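Local coordinates for AP endonuclease, family protein 2 (Mycobacterium smegmatis, PDB 5TNV), which binds a magnesium ion in a xylose isomerase-like TIM barrel and may act as a metal-dependent endonuclease, at residues L171-V176 / K211-D216; R177-H182 / I188-E193; T198-P203 / V207-D212; N226-H231 / P235-M240; Q283-A288 / L318-S323. One frame throughout, in Å; residues are numbered along the deposited sequence.

Contact 1: L171-V176 / K211-D216; sequences LAIERV and KDVDHD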
# COMPACT_ATOMS: atom_id res chain seq x y z
N LEU A 171 -14.67 16.64 36.11
CA LEU A 171 -14.67 17.95 35.45
C LEU A 171 -14.88 17.81 33.94
O LEU A 171 -15.60 18.56 33.27
CB LEU A 171 -13.39 18.70 35.76
CG LEU A 171 -13.34 20.14 35.23
CD1 LEU A 171 -14.45 20.96 35.79
CD2 LEU A 171 -11.98 20.73 35.51
N ALA A 172 -14.22 16.81 33.36
CA ALA A 172 -14.38 16.49 31.95
C ALA A 172 -15.83 16.19 31.62
O ALA A 172 -16.35 16.72 30.65
CB ALA A 172 -13.48 15.35 31.52
N ILE A 173 -16.47 15.36 32.42
CA ILE A 173 -17.88 15.01 32.18
C ILE A 173 -18.75 16.25 32.26
O ILE A 173 -19.65 16.49 31.43
CB ILE A 173 -18.34 13.88 33.13
CG1 ILE A 173 -17.62 12.54 32.74
CG2 ILE A 173 -19.83 13.77 33.13
CD1 ILE A 173 -17.81 11.45 33.78
N GLU A 174 -18.51 17.09 33.28
CA GLU A 174 -19.29 18.33 33.47
C GLU A 174 -19.16 19.21 32.26
O GLU A 174 -20.16 19.75 31.78
CB GLU A 174 -18.79 19.07 34.73
CG GLU A 174 -19.39 20.40 35.12
CD GLU A 174 -18.65 21.01 36.31
OE1 GLU A 174 -18.28 20.31 37.28
OE2 GLU A 174 -18.40 22.23 36.32
N ARG A 175 -17.93 19.38 31.78
CA ARG A 175 -17.70 20.28 30.63
C ARG A 175 -18.24 19.71 29.33
O ARG A 175 -18.77 20.43 28.48
CB ARG A 175 -16.24 20.68 30.56
CG ARG A 175 -15.87 21.61 31.71
CD ARG A 175 -14.40 22.02 31.67
NE ARG A 175 -14.14 22.98 32.72
CZ ARG A 175 -12.96 23.48 33.06
NH1 ARG A 175 -11.86 23.15 32.42
NH2 ARG A 175 -12.80 24.34 34.08
N VAL A 176 -18.16 18.40 29.14
CA VAL A 176 -18.81 17.73 28.00
C VAL A 176 -20.29 18.00 28.01
O VAL A 176 -20.87 18.31 26.97
CB VAL A 176 -18.46 16.22 27.99
CG1 VAL A 176 -19.40 15.50 27.05
CG2 VAL A 176 -17.00 16.05 27.56
N LYS A 211 -21.83 6.67 28.59
CA LYS A 211 -22.97 6.37 29.47
C LYS A 211 -23.01 7.30 30.67
O LYS A 211 -24.07 7.80 31.06
CB LYS A 211 -22.85 4.88 29.94
CG LYS A 211 -23.23 3.90 28.80
CD LYS A 211 -23.38 2.47 29.27
CE LYS A 211 -23.72 1.55 28.11
NZ LYS A 211 -25.18 1.33 27.83
N ASP A 212 -21.87 7.58 31.27
CA ASP A 212 -21.81 8.51 32.39
C ASP A 212 -22.20 9.92 31.98
O ASP A 212 -22.88 10.62 32.76
CB ASP A 212 -20.43 8.52 33.05
CG ASP A 212 -20.15 7.30 33.86
OD1 ASP A 212 -21.07 6.58 34.31
OD2 ASP A 212 -18.95 7.05 34.17
N VAL A 213 -21.79 10.38 30.81
CA VAL A 213 -22.17 11.69 30.32
C VAL A 213 -23.69 11.78 30.20
O VAL A 213 -24.26 12.80 30.56
CB VAL A 213 -21.50 11.95 28.98
CG1 VAL A 213 -22.13 13.11 28.22
CG2 VAL A 213 -20.00 12.17 29.16
N ASP A 214 -24.37 10.75 29.69
CA ASP A 214 -25.84 10.64 29.68
C ASP A 214 -26.47 11.86 29.01
O ASP A 214 -27.32 12.56 29.60
CB ASP A 214 -26.38 10.47 31.10
CG ASP A 214 -27.82 10.04 31.10
OD1 ASP A 214 -28.28 9.46 30.09
OD2 ASP A 214 -28.53 10.30 32.09
N HIS A 215 -26.07 12.14 27.81
CA HIS A 215 -26.54 13.36 27.10
C HIS A 215 -26.89 12.99 25.68
O HIS A 215 -26.02 12.49 24.92
CB HIS A 215 -25.44 14.43 27.18
CG HIS A 215 -25.99 15.78 26.84
ND1 HIS A 215 -26.49 16.11 25.58
CD2 HIS A 215 -26.13 16.89 27.63
CE1 HIS A 215 -26.88 17.39 25.70
NE2 HIS A 215 -26.68 17.87 26.90
N ASP A 216 -28.12 13.30 25.26
CA ASP A 216 -28.59 12.91 23.94
C ASP A 216 -28.05 13.76 22.79
O ASP A 216 -28.37 13.46 21.63
CB ASP A 216 -30.10 12.86 23.87
CG ASP A 216 -30.82 14.16 24.01
OD1 ASP A 216 -30.21 15.24 24.08
OD2 ASP A 216 -32.08 14.08 24.07

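Contact 2: R177-H182 / I188-E193; sequences RELGDH and IQLSLE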
# COMPACT_ATOMS: atom_id res chain seq x y z
N ARG A 177 -20.94 17.82 29.18
CA ARG A 177 -22.37 18.07 29.24
C ARG A 177 -22.74 19.50 28.91
O ARG A 177 -23.72 19.79 28.25
CB ARG A 177 -22.93 17.69 30.61
CG ARG A 177 -22.93 16.20 30.92
CD ARG A 177 -23.21 15.98 32.41
NE ARG A 177 -23.37 14.63 32.78
CZ ARG A 177 -23.44 14.18 34.01
NH1 ARG A 177 -23.31 14.99 35.03
NH2 ARG A 177 -23.60 12.86 34.14
N GLU A 178 -21.94 20.43 29.41
CA GLU A 178 -22.15 21.85 29.13
C GLU A 178 -22.10 22.11 27.63
O GLU A 178 -22.94 22.83 27.04
CB GLU A 178 -21.09 22.68 29.86
CG GLU A 178 -21.13 24.15 29.72
CD GLU A 178 -19.95 24.84 30.40
OE1 GLU A 178 -19.48 24.35 31.48
OE2 GLU A 178 -19.63 25.83 29.69
N LEU A 179 -21.09 21.54 26.95
CA LEU A 179 -21.02 21.65 25.50
C LEU A 179 -22.18 20.97 24.82
O LEU A 179 -22.75 21.52 23.85
CB LEU A 179 -19.66 21.13 24.98
CG LEU A 179 -18.45 21.97 25.39
CD1 LEU A 179 -17.16 21.20 25.01
CD2 LEU A 179 -18.47 23.34 24.75
N GLY A 180 -22.56 19.79 25.30
CA GLY A 180 -23.70 19.12 24.72
C GLY A 180 -25.00 19.92 24.81
O GLY A 180 -25.80 19.91 23.86
N ASP A 181 -25.25 20.60 25.94
CA ASP A 181 -26.43 21.45 26.04
C ASP A 181 -26.45 22.49 24.93
O ASP A 181 -27.49 22.75 24.30
CB ASP A 181 -26.54 22.11 27.40
CG ASP A 181 -26.79 21.23 28.58
OD1 ASP A 181 -27.28 20.11 28.39
OD2 ASP A 181 -26.53 21.69 29.70
N HIS A 182 -25.31 23.12 24.70
CA HIS A 182 -25.18 24.18 23.68
C HIS A 182 -25.37 23.60 22.28
O HIS A 182 -26.08 24.18 21.45
CB HIS A 182 -23.89 24.94 23.90
CG HIS A 182 -23.72 26.18 23.08
ND1 HIS A 182 -22.54 26.88 23.15
CD2 HIS A 182 -24.53 26.83 22.23
CE1 HIS A 182 -22.68 27.93 22.33
NE2 HIS A 182 -23.85 27.92 21.77
N ILE A 188 -27.24 20.67 16.62
CA ILE A 188 -26.11 19.85 16.21
C ILE A 188 -25.73 18.94 17.36
O ILE A 188 -26.42 18.87 18.38
CB ILE A 188 -24.94 20.76 15.75
CG1 ILE A 188 -24.29 21.56 16.86
CG2 ILE A 188 -25.35 21.64 14.60
CD1 ILE A 188 -22.90 22.06 16.54
N GLN A 189 -24.63 18.20 17.22
CA GLN A 189 -24.14 17.35 18.30
C GLN A 189 -22.66 17.56 18.54
O GLN A 189 -21.91 18.00 17.63
CB GLN A 189 -24.43 15.88 18.05
CG GLN A 189 -25.91 15.56 17.96
CD GLN A 189 -26.18 14.06 17.87
OE1 GLN A 189 -25.39 13.23 18.23
NE2 GLN A 189 -27.36 13.74 17.41
N LEU A 190 -22.24 17.21 19.76
CA LEU A 190 -20.84 17.08 20.15
C LEU A 190 -20.38 15.63 19.97
O LEU A 190 -21.16 14.73 20.31
CB LEU A 190 -20.69 17.49 21.61
CG LEU A 190 -19.24 17.62 22.12
CD1 LEU A 190 -18.63 18.89 21.58
CD2 LEU A 190 -19.26 17.59 23.63
N SER A 191 -19.17 15.44 19.49
CA SER A 191 -18.58 14.11 19.41
C SER A 191 -17.28 14.10 20.23
O SER A 191 -16.58 15.10 20.30
CB SER A 191 -18.32 13.69 17.98
OG SER A 191 -18.11 12.29 17.91
N LEU A 192 -17.01 12.93 20.82
CA LEU A 192 -15.85 12.69 21.66
C LEU A 192 -14.90 11.71 21.00
O LEU A 192 -15.23 10.55 20.78
CB LEU A 192 -16.27 12.11 23.02
CG LEU A 192 -17.39 12.86 23.76
CD1 LEU A 192 -17.71 12.12 25.05
CD2 LEU A 192 -16.99 14.32 24.01
N GLU A 193 -13.71 12.21 20.64
CA GLU A 193 -12.75 11.44 19.85
C GLU A 193 -11.95 10.47 20.71
O GLU A 193 -11.14 10.88 21.57
CB GLU A 193 -11.82 12.43 19.11
CG GLU A 193 -10.83 11.75 18.22
CD GLU A 193 -9.97 12.76 17.45
OE1 GLU A 193 -10.31 13.95 17.42
OE2 GLU A 193 -8.95 12.31 16.83

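Contact 3: T198-P203 / V207-D212; sequences TYIGTP and VAFIKD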
# COMPACT_ATOMS: atom_id res chain seq x y z
N THR A 198 -6.26 8.36 27.27
CA THR A 198 -7.26 9.31 27.73
C THR A 198 -8.42 8.62 28.40
O THR A 198 -8.54 7.38 28.39
CB THR A 198 -7.81 10.20 26.58
OG1 THR A 198 -8.70 9.46 25.74
CG2 THR A 198 -6.68 10.85 25.78
N TYR A 199 -9.37 9.42 28.91
CA TYR A 199 -10.59 8.88 29.49
C TYR A 199 -11.33 7.94 28.55
O TYR A 199 -12.12 7.11 29.02
CB TYR A 199 -11.58 10.00 29.92
CG TYR A 199 -10.95 11.01 30.88
CD1 TYR A 199 -10.39 10.61 32.11
CD2 TYR A 199 -10.89 12.36 30.55
CE1 TYR A 199 -9.82 11.52 32.96
CE2 TYR A 199 -10.30 13.26 31.39
CZ TYR A 199 -9.78 12.86 32.60
OH TYR A 199 -9.16 13.80 33.37
N ILE A 200 -11.15 8.12 27.25
CA ILE A 200 -11.87 7.36 26.23
C ILE A 200 -10.87 6.64 25.31
O ILE A 200 -11.03 6.56 24.09
CB ILE A 200 -12.91 8.23 25.50
CG1 ILE A 200 -12.28 9.44 24.80
CG2 ILE A 200 -14.02 8.63 26.49
CD1 ILE A 200 -13.26 10.29 24.01
N GLY A 201 -9.86 6.04 25.95
CA GLY A 201 -8.73 5.40 25.29
C GLY A 201 -8.79 3.92 25.11
O GLY A 201 -7.82 3.32 24.61
N THR A 202 -9.91 3.28 25.50
CA THR A 202 -10.21 1.90 25.21
C THR A 202 -11.70 1.82 24.88
O THR A 202 -12.45 2.70 25.32
CB THR A 202 -9.94 0.93 26.38
OG1 THR A 202 -10.96 1.13 27.36
CG2 THR A 202 -8.59 1.19 27.00
N PRO A 203 -12.13 0.81 24.16
CA PRO A 203 -13.57 0.67 23.92
C PRO A 203 -14.42 0.66 25.18
O PRO A 203 -15.41 1.38 25.27
CB PRO A 203 -13.63 -0.66 23.13
CG PRO A 203 -12.32 -0.71 22.36
CD PRO A 203 -11.32 -0.16 23.34
N VAL A 207 -17.21 3.53 26.21
CA VAL A 207 -18.62 3.24 26.47
C VAL A 207 -19.06 3.70 27.85
O VAL A 207 -20.12 4.32 28.04
CB VAL A 207 -18.93 1.72 26.24
CG1 VAL A 207 -20.35 1.36 26.67
CG2 VAL A 207 -18.74 1.31 24.78
N ALA A 208 -18.23 3.44 28.85
CA ALA A 208 -18.58 3.84 30.21
C ALA A 208 -18.65 5.37 30.31
O ALA A 208 -19.51 5.92 31.03
CB ALA A 208 -17.63 3.29 31.23
N PHE A 209 -17.76 6.04 29.58
CA PHE A 209 -17.72 7.51 29.62
C PHE A 209 -18.98 8.08 28.98
O PHE A 209 -19.63 8.98 29.55
CB PHE A 209 -16.47 8.03 28.97
CG PHE A 209 -16.19 9.51 29.19
CD1 PHE A 209 -16.70 10.51 28.37
CD2 PHE A 209 -15.37 9.90 30.25
CE1 PHE A 209 -16.41 11.83 28.61
CE2 PHE A 209 -15.06 11.24 30.49
CZ PHE A 209 -15.60 12.19 29.67
N ILE A 210 -19.36 7.59 27.80
CA ILE A 210 -20.53 8.14 27.13
C ILE A 210 -21.80 7.83 27.94
O ILE A 210 -22.71 8.64 28.03
CB ILE A 210 -20.62 7.71 25.65
CG1 ILE A 210 -21.58 8.62 24.88
CG2 ILE A 210 -20.99 6.27 25.49
CD1 ILE A 210 -21.10 10.04 24.73
N LYS A 211 -21.83 6.67 28.59
CA LYS A 211 -22.97 6.37 29.47
C LYS A 211 -23.01 7.30 30.67
O LYS A 211 -24.07 7.80 31.06
CB LYS A 211 -22.85 4.88 29.94
CG LYS A 211 -23.23 3.90 28.80
CD LYS A 211 -23.38 2.47 29.27
CE LYS A 211 -23.72 1.55 28.11
NZ LYS A 211 -25.18 1.33 27.83
N ASP A 212 -21.87 7.58 31.27
CA ASP A 212 -21.81 8.51 32.39
C ASP A 212 -22.20 9.92 31.98
O ASP A 212 -22.88 10.62 32.76
CB ASP A 212 -20.43 8.52 33.05
CG ASP A 212 -20.15 7.30 33.86
OD1 ASP A 212 -21.07 6.58 34.31
OD2 ASP A 212 -18.95 7.05 34.17

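Contact 4: N226-H231 / P235-M240; sequences NLVRLH and PHPSEM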
# COMPACT_ATOMS: atom_id res chain seq x y z
N ASN A 226 -6.42 5.26 15.78
CA ASN A 226 -5.55 5.74 16.83
C ASN A 226 -5.01 4.59 17.71
O ASN A 226 -3.90 4.67 18.22
CB ASN A 226 -6.25 6.75 17.72
CG ASN A 226 -6.55 8.06 17.05
OD1 ASN A 226 -5.88 8.42 16.05
ND2 ASN A 226 -7.52 8.79 17.55
N LEU A 227 -5.82 3.57 17.91
CA LEU A 227 -5.48 2.41 18.71
C LEU A 227 -4.80 1.34 17.93
O LEU A 227 -3.83 0.69 18.42
CB LEU A 227 -6.71 1.86 19.43
CG LEU A 227 -7.48 2.86 20.32
CD1 LEU A 227 -8.58 2.14 21.06
CD2 LEU A 227 -6.57 3.63 21.25
N VAL A 228 -5.26 1.03 16.69
CA VAL A 228 -4.70 -0.06 15.89
C VAL A 228 -3.22 0.16 15.60
O VAL A 228 -2.46 -0.81 15.45
CB VAL A 228 -5.55 -0.19 14.60
CG1 VAL A 228 -4.89 -1.06 13.55
CG2 VAL A 228 -6.96 -0.66 14.93
N ARG A 229 -2.77 1.42 15.51
CA ARG A 229 -1.36 1.71 15.20
C ARG A 229 -0.45 1.40 16.37
O ARG A 229 0.79 1.38 16.17
CB ARG A 229 -1.24 3.19 14.83
CG ARG A 229 -1.45 4.17 16.01
CD ARG A 229 -1.80 5.53 15.51
NE ARG A 229 -2.09 6.46 16.60
CZ ARG A 229 -2.50 7.71 16.40
NH1 ARG A 229 -2.55 8.22 15.18
NH2 ARG A 229 -2.82 8.45 17.46
N LEU A 230 -0.95 1.22 17.59
CA LEU A 230 -0.10 1.21 18.76
C LEU A 230 0.64 -0.11 18.93
O LEU A 230 0.13 -1.20 18.67
CB LEU A 230 -0.93 1.46 20.01
CG LEU A 230 -1.67 2.81 20.03
CD1 LEU A 230 -2.60 2.88 21.23
CD2 LEU A 230 -0.70 3.97 20.00
N HIS A 231 1.87 -0.01 19.47
CA HIS A 231 2.70 -1.18 19.72
C HIS A 231 2.40 -1.77 21.09
O HIS A 231 3.27 -1.82 21.98
CB HIS A 231 4.18 -0.80 19.54
CG HIS A 231 4.54 -0.29 18.20
ND1 HIS A 231 5.83 -0.43 17.71
CD2 HIS A 231 3.86 0.36 17.22
CE1 HIS A 231 5.92 0.11 16.51
NE2 HIS A 231 4.73 0.60 16.20
N PRO A 235 -7.48 -5.50 21.14
CA PRO A 235 -8.48 -6.41 20.56
C PRO A 235 -8.62 -6.16 19.06
O PRO A 235 -8.31 -5.07 18.54
CB PRO A 235 -9.78 -6.08 21.28
CG PRO A 235 -9.31 -5.43 22.57
CD PRO A 235 -8.12 -4.64 22.17
N HIS A 236 -9.12 -7.18 18.35
CA HIS A 236 -9.33 -7.06 16.93
C HIS A 236 -10.30 -5.92 16.66
O HIS A 236 -11.29 -5.72 17.40
CB HIS A 236 -9.89 -8.40 16.38
CG HIS A 236 -9.92 -8.45 14.89
ND1 HIS A 236 -10.94 -7.87 14.17
CD2 HIS A 236 -9.03 -8.98 14.04
CE1 HIS A 236 -10.64 -8.06 12.88
NE2 HIS A 236 -9.50 -8.72 12.76
N PRO A 237 -10.09 -5.15 15.58
CA PRO A 237 -11.00 -4.01 15.34
C PRO A 237 -12.42 -4.40 15.14
O PRO A 237 -13.30 -3.53 15.43
CB PRO A 237 -10.41 -3.30 14.10
CG PRO A 237 -9.34 -4.15 13.63
CD PRO A 237 -9.00 -5.23 14.62
N SER A 238 -12.75 -5.59 14.67
CA SER A 238 -14.13 -6.04 14.57
C SER A 238 -14.85 -5.95 15.90
O SER A 238 -15.99 -5.52 16.01
CB SER A 238 -14.22 -7.46 14.05
OG SER A 238 -13.73 -8.48 14.87
N GLU A 239 -14.18 -6.42 16.93
CA GLU A 239 -14.70 -6.47 18.27
C GLU A 239 -14.81 -5.05 18.83
O GLU A 239 -15.82 -4.64 19.44
CB GLU A 239 -13.85 -7.33 19.18
CG GLU A 239 -14.18 -7.35 20.65
CD GLU A 239 -13.17 -8.02 21.52
OE1 GLU A 239 -12.66 -9.12 21.05
OE2 GLU A 239 -12.95 -7.45 22.63
N MET A 240 -13.75 -4.25 18.63
CA MET A 240 -13.77 -2.91 19.21
C MET A 240 -14.85 -2.05 18.57
O MET A 240 -15.59 -1.34 19.26
CB MET A 240 -12.41 -2.22 19.01
CG MET A 240 -11.22 -2.93 19.70
SD MET A 240 -9.79 -1.86 19.90
CE MET A 240 -9.14 -1.75 18.24

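Contact 5: Q283-A288 / L318-S323; sequences QIIRLA and LQVLTS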
# COMPACT_ATOMS: atom_id res chain seq x y z
N GLN A 283 -16.45 -4.22 5.73
CA GLN A 283 -17.25 -4.87 6.76
C GLN A 283 -17.66 -3.87 7.83
O GLN A 283 -18.81 -3.88 8.29
CB GLN A 283 -16.50 -6.02 7.37
CG GLN A 283 -16.31 -7.23 6.51
CD GLN A 283 -15.41 -8.30 7.15
OE1 GLN A 283 -14.80 -8.08 8.23
NE2 GLN A 283 -15.31 -9.43 6.51
N ILE A 284 -16.74 -3.03 8.28
CA ILE A 284 -17.04 -2.15 9.43
C ILE A 284 -17.98 -1.01 9.04
O ILE A 284 -18.87 -0.68 9.85
CB ILE A 284 -15.72 -1.70 10.11
CG1 ILE A 284 -14.99 -2.90 10.72
CG2 ILE A 284 -15.97 -0.57 11.08
CD1 ILE A 284 -15.73 -3.67 11.73
N ILE A 285 -17.84 -0.40 7.88
CA ILE A 285 -18.81 0.61 7.47
C ILE A 285 -20.18 -0.03 7.33
O ILE A 285 -21.18 0.53 7.75
CB ILE A 285 -18.37 1.34 6.19
CG1 ILE A 285 -17.15 2.21 6.46
CG2 ILE A 285 -19.51 2.15 5.59
CD1 ILE A 285 -16.45 2.66 5.19
N ARG A 286 -20.27 -1.25 6.73
CA ARG A 286 -21.57 -1.87 6.62
C ARG A 286 -22.15 -2.18 7.98
O ARG A 286 -23.37 -2.00 8.19
CB ARG A 286 -21.49 -3.15 5.77
CG ARG A 286 -21.56 -2.88 4.28
CD ARG A 286 -21.19 -4.12 3.48
NE ARG A 286 -21.63 -3.93 2.11
CZ ARG A 286 -22.78 -4.24 1.55
NH1 ARG A 286 -22.97 -3.95 0.26
NH2 ARG A 286 -23.76 -4.83 2.19
N LEU A 287 -21.35 -2.62 8.94
CA LEU A 287 -21.78 -2.85 10.30
C LEU A 287 -22.33 -1.57 10.90
O LEU A 287 -23.38 -1.55 11.54
CB LEU A 287 -20.62 -3.39 11.16
CG LEU A 287 -20.97 -3.63 12.62
CD1 LEU A 287 -22.07 -4.67 12.76
CD2 LEU A 287 -19.68 -3.98 13.38
N ALA A 288 -21.59 -0.47 10.73
CA ALA A 288 -22.05 0.81 11.25
C ALA A 288 -23.45 1.13 10.75
O ALA A 288 -24.32 1.50 11.50
CB ALA A 288 -21.04 1.91 10.86
N LEU A 318 -17.17 6.25 -0.57
CA LEU A 318 -18.30 6.46 -1.46
C LEU A 318 -18.68 5.15 -2.15
O LEU A 318 -19.88 4.87 -2.27
CB LEU A 318 -17.94 7.60 -2.42
CG LEU A 318 -18.96 7.89 -3.52
CD1 LEU A 318 -20.26 8.37 -2.90
CD2 LEU A 318 -18.36 8.87 -4.52
N GLN A 319 -17.74 4.34 -2.59
CA GLN A 319 -18.10 3.06 -3.23
C GLN A 319 -18.75 2.16 -2.21
O GLN A 319 -19.73 1.44 -2.56
CB GLN A 319 -16.88 2.44 -3.91
CG GLN A 319 -17.24 1.22 -4.75
CD GLN A 319 -17.47 -0.11 -4.03
OE1 GLN A 319 -16.87 -0.39 -2.98
NE2 GLN A 319 -18.35 -0.92 -4.57
N VAL A 320 -18.21 2.01 -1.02
CA VAL A 320 -18.76 1.13 -0.01
C VAL A 320 -20.21 1.54 0.29
O VAL A 320 -21.11 0.69 0.34
CB VAL A 320 -17.89 1.11 1.26
CG1 VAL A 320 -18.57 0.37 2.41
CG2 VAL A 320 -16.52 0.48 0.99
N LEU A 321 -20.42 2.83 0.50
CA LEU A 321 -21.76 3.36 0.80
C LEU A 321 -22.70 3.13 -0.36
O LEU A 321 -23.87 2.77 -0.16
CB LEU A 321 -21.72 4.86 1.12
CG LEU A 321 -21.03 5.28 2.41
CD1 LEU A 321 -21.00 6.79 2.51
CD2 LEU A 321 -21.69 4.68 3.67
N THR A 322 -22.22 3.35 -1.58
CA THR A 322 -23.09 3.21 -2.76
C THR A 322 -23.63 1.78 -2.81
O THR A 322 -24.83 1.55 -2.98
CB THR A 322 -22.36 3.56 -4.03
OG1 THR A 322 -22.00 4.96 -4.00
CG2 THR A 322 -23.18 3.30 -5.30
N SER A 323 -22.75 0.81 -2.66
CA SER A 323 -23.16 -0.59 -2.66
C SER A 323 -24.12 -0.91 -1.49
O SER A 323 -25.13 -1.57 -1.67
CB SER A 323 -21.94 -1.49 -2.62
OG SER A 323 -22.35 -2.84 -2.49
O HOH W 1 -20.44 -2.14 0.59

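Contact 1: L171-V176 / K211-D216
Val213, close to the end of helix 203-213, packs against Ile173 and Val176, two residues that lie on the same side of helix 169-185. Its two methyls both meet Val176 CG1: Val213 CG1 stands 3.8 Å from it and Val213 CG2 4.0 Å. The two valine side chains meet almost at a right angle, so a single branch of Val176 fits against the fork of Val213. Ile173 points its side chain at the partner helix. Its CG2, anti to the backbone N, lies 4.2 Å from Val213 CA, while the end of the longer branch, Ile173 CD1, reaches Asp212 CB at 4.0 Å. The helices come close here, with Ile173 CA and Val213 CA 5.7 Å apart. Just beyond, Asp214 takes a positive phi (55°) and the chain leaves the helix. The carboxylate of Asp212 turns elsewhere, to a salt bridge with Arg169, and the carbonyls of Asp212 and Val213 are both held by the guanidinium of Arg177. Two neighbouring outer helices of the TIM barrel are joined here, and beneath them Val176 also rests on Leu190 and Leu192 of strand 189-193.

Contact 2: R177-H182 / I188-E193
In the helix-to-strand step of the TIM barrel, where helix 169-185 turns back into strand 189-193, Leu179 and Gly180 of the helix lie over Leu190 of the strand. The contact is small and is made by van der Waals packing, with no hydrogen bond between the segments. Leu190 points at the helix with CG anti to its backbone N (chi1 -171°), and this carries both of its methyls up to the helix surface. Leu190 CD2 sits 3.8 Å from Leu179 CB and CD1 4.2 Å from the same atom, so the fork of Leu190 straddles the base of the Leu179 side chain. The CD2 methyl also lies 4.3 Å from Gly180 N. The backbones are closest at this point: Gly180 CA and Leu190 CA are 5.8 Å apart, the shortest such separation between the two segments.

The alternation of the strand divides its residues between two environments. Leu190 and Leu192 belong to the layer between strand and outer helices, whereas Ser191 and Glu193 face the other way. Ser191 OG is hydrogen-bonded to Asn249 OD1, and Glu193 OE2 is a ligand of the magnesium ion, which Asp223 and His252 also bind. The side chain of Leu190 lies about 14 Å from the metal, so its packing belongs to the barrel wall and not to the site. Strand 189-193 runs between the parallel strands 137-141 and 218-221, and helix 116-133 covers Leu179 through Ala123 and His124.

Contact 3: T198-P203 / V207-D212
Phe209 receives Tyr199 and Ile200 from the same side of its ring plane, each approaching obliquely. Ile200 CG2 covers the root of the side chain, 3.5 Å from Phe209 CB and 3.6 Å from CG. Tyr199 comes in farther out with its CB, 3.7 Å from Phe209 CE2, and its own ring then leads off from the contact. The phenylalanine is placed between these partners and helix 169-185 because CG lies anti to its backbone N (chi1 -169°); from the other side of the ring plane comes Ile173. In Ile200 the long branch CG1 occupies the crowded position between backbone N and carbonyl carbon (chi1 59°), which directs CD1 to Leu192 and the backbone carbonyl of Glu193, whose carboxylate binds the magnesium ion.

This is a beta-alpha loop of the TIM barrel, leading from strand 189-193 and its metal ligand into helix 203-213. The loop is shaped by an ST turn, in which Thr198 OG1 accepts from Ile200 N at 3.2 Å, and Thr202 then provides the N-cap through a bond from Asp205 N to its OG1. The first helical turn follows with Val207 N donating to Pro203 O (3.0 Å, 167°). At the far end of its side chain, Tyr199 is hydrogen-bonded through OH to Asp165 O, while its ring meets Phe142 edge-to-face.

Contact 4: N226-H231 / P235-M240
The backbones of 226-231 and 235-240 come nearest at Val228 and Pro237, whose CA atoms are 7.5 Å apart, one in the short helix 225-228 and the other in the first turn of helix 237-244. That second helix starts with His236 as N-cap: its ring atom ND1 accepts from Ser238 N at 3.0 Å, the donor Ser238 N lying 21° out of the ring plane. The carbonyl of His236 then takes the helical bond from Met240 N.

Both segments belong to the excursion that follows strand 218-221 of the TIM barrel, just past the magnesium ligand Asp223; the side chain of Leu227 is about 10 Å from the metal. Met240 and Val228 contribute the largest shares of the apolar contact. The Met240 chain bends at the last torsion (chi3 -74°), turning the CE methyl to within 4.1 Å of Val228 CG2, while SD stays 4.3 Å from Leu227 CD1. Val228 CG2 also has Pro237 CG beside it at 4.4 Å, so this one methyl faces both the proline ring and the thioether end. Farther along, Arg229 forms a salt bridge with Glu196, and His231 ND1 is hydrogen-bonded to Asp261 of a neighbouring subunit.

Contact 5: Q283-A288 / L318-S323
Apolar contact between the two helices is concentrated on Ile285, whose side chain points at helix 306-325. Its CG2, anti to the backbone N, lies 3.8 Å from Val320 CG1 and 3.9 Å from Leu321 CD2, and so faces two consecutive residues of the partner. Val320 points back at Ile285, while Leu321 starts out away from it and returns through its CD2 branch, meeting the isoleucine nearly at a right angle.

The polar contacts lie to one side of this patch and depend on Arg286, which is modelled in two conformers; the bonds below are those of one, and are to that extent uncertain. In that conformer the chain is extended from CG to NE and passes beside the partner helix. Arg286 NH1 makes a weak hydrogen bond with Ser323 OG (3.0 Å, 126°), the hydroxyl oxygen lying at the edge of the guanidinium and in its plane. The stronger partner of Ser323 OG is Glu63 of a neighbouring subunit, which places this edge at an oligomer interface.

A water forms the third kind of link, accepting from Arg286 NE at 2.6 Å and donating to Val320 O at 2.9 Å.

The helix axes approach to 10.0 Å and cross at -48° with the same general direction, as expected of successive outer helices of a TIM barrel, here with strand 297-299 between them in the chain.

Contacts 1 to 3 form a continuous block on one side of the barrel, their centres 9 to 15 Å apart. Contacts 1 and 2 share helix 169-185, contacts 1 and 3 share helix 203-213, and contact 2 is nested within the chain loop that contact 1 closes. Contact 4 follows in series and touches contact 3, where Pro203 meets Met240 and Leu227. Contact 5, nearest the C terminus, touches contact 4, where Ser238 meets Ile284, with centres 19 Å apart, and is about 30 Å from contact 1 between centres. Contacts 2, 3 and 4 thus follow the chain past the magnesium ligands Glu193 and Asp223, whereas contacts 1 and 5 each join outer helices of the same barrel.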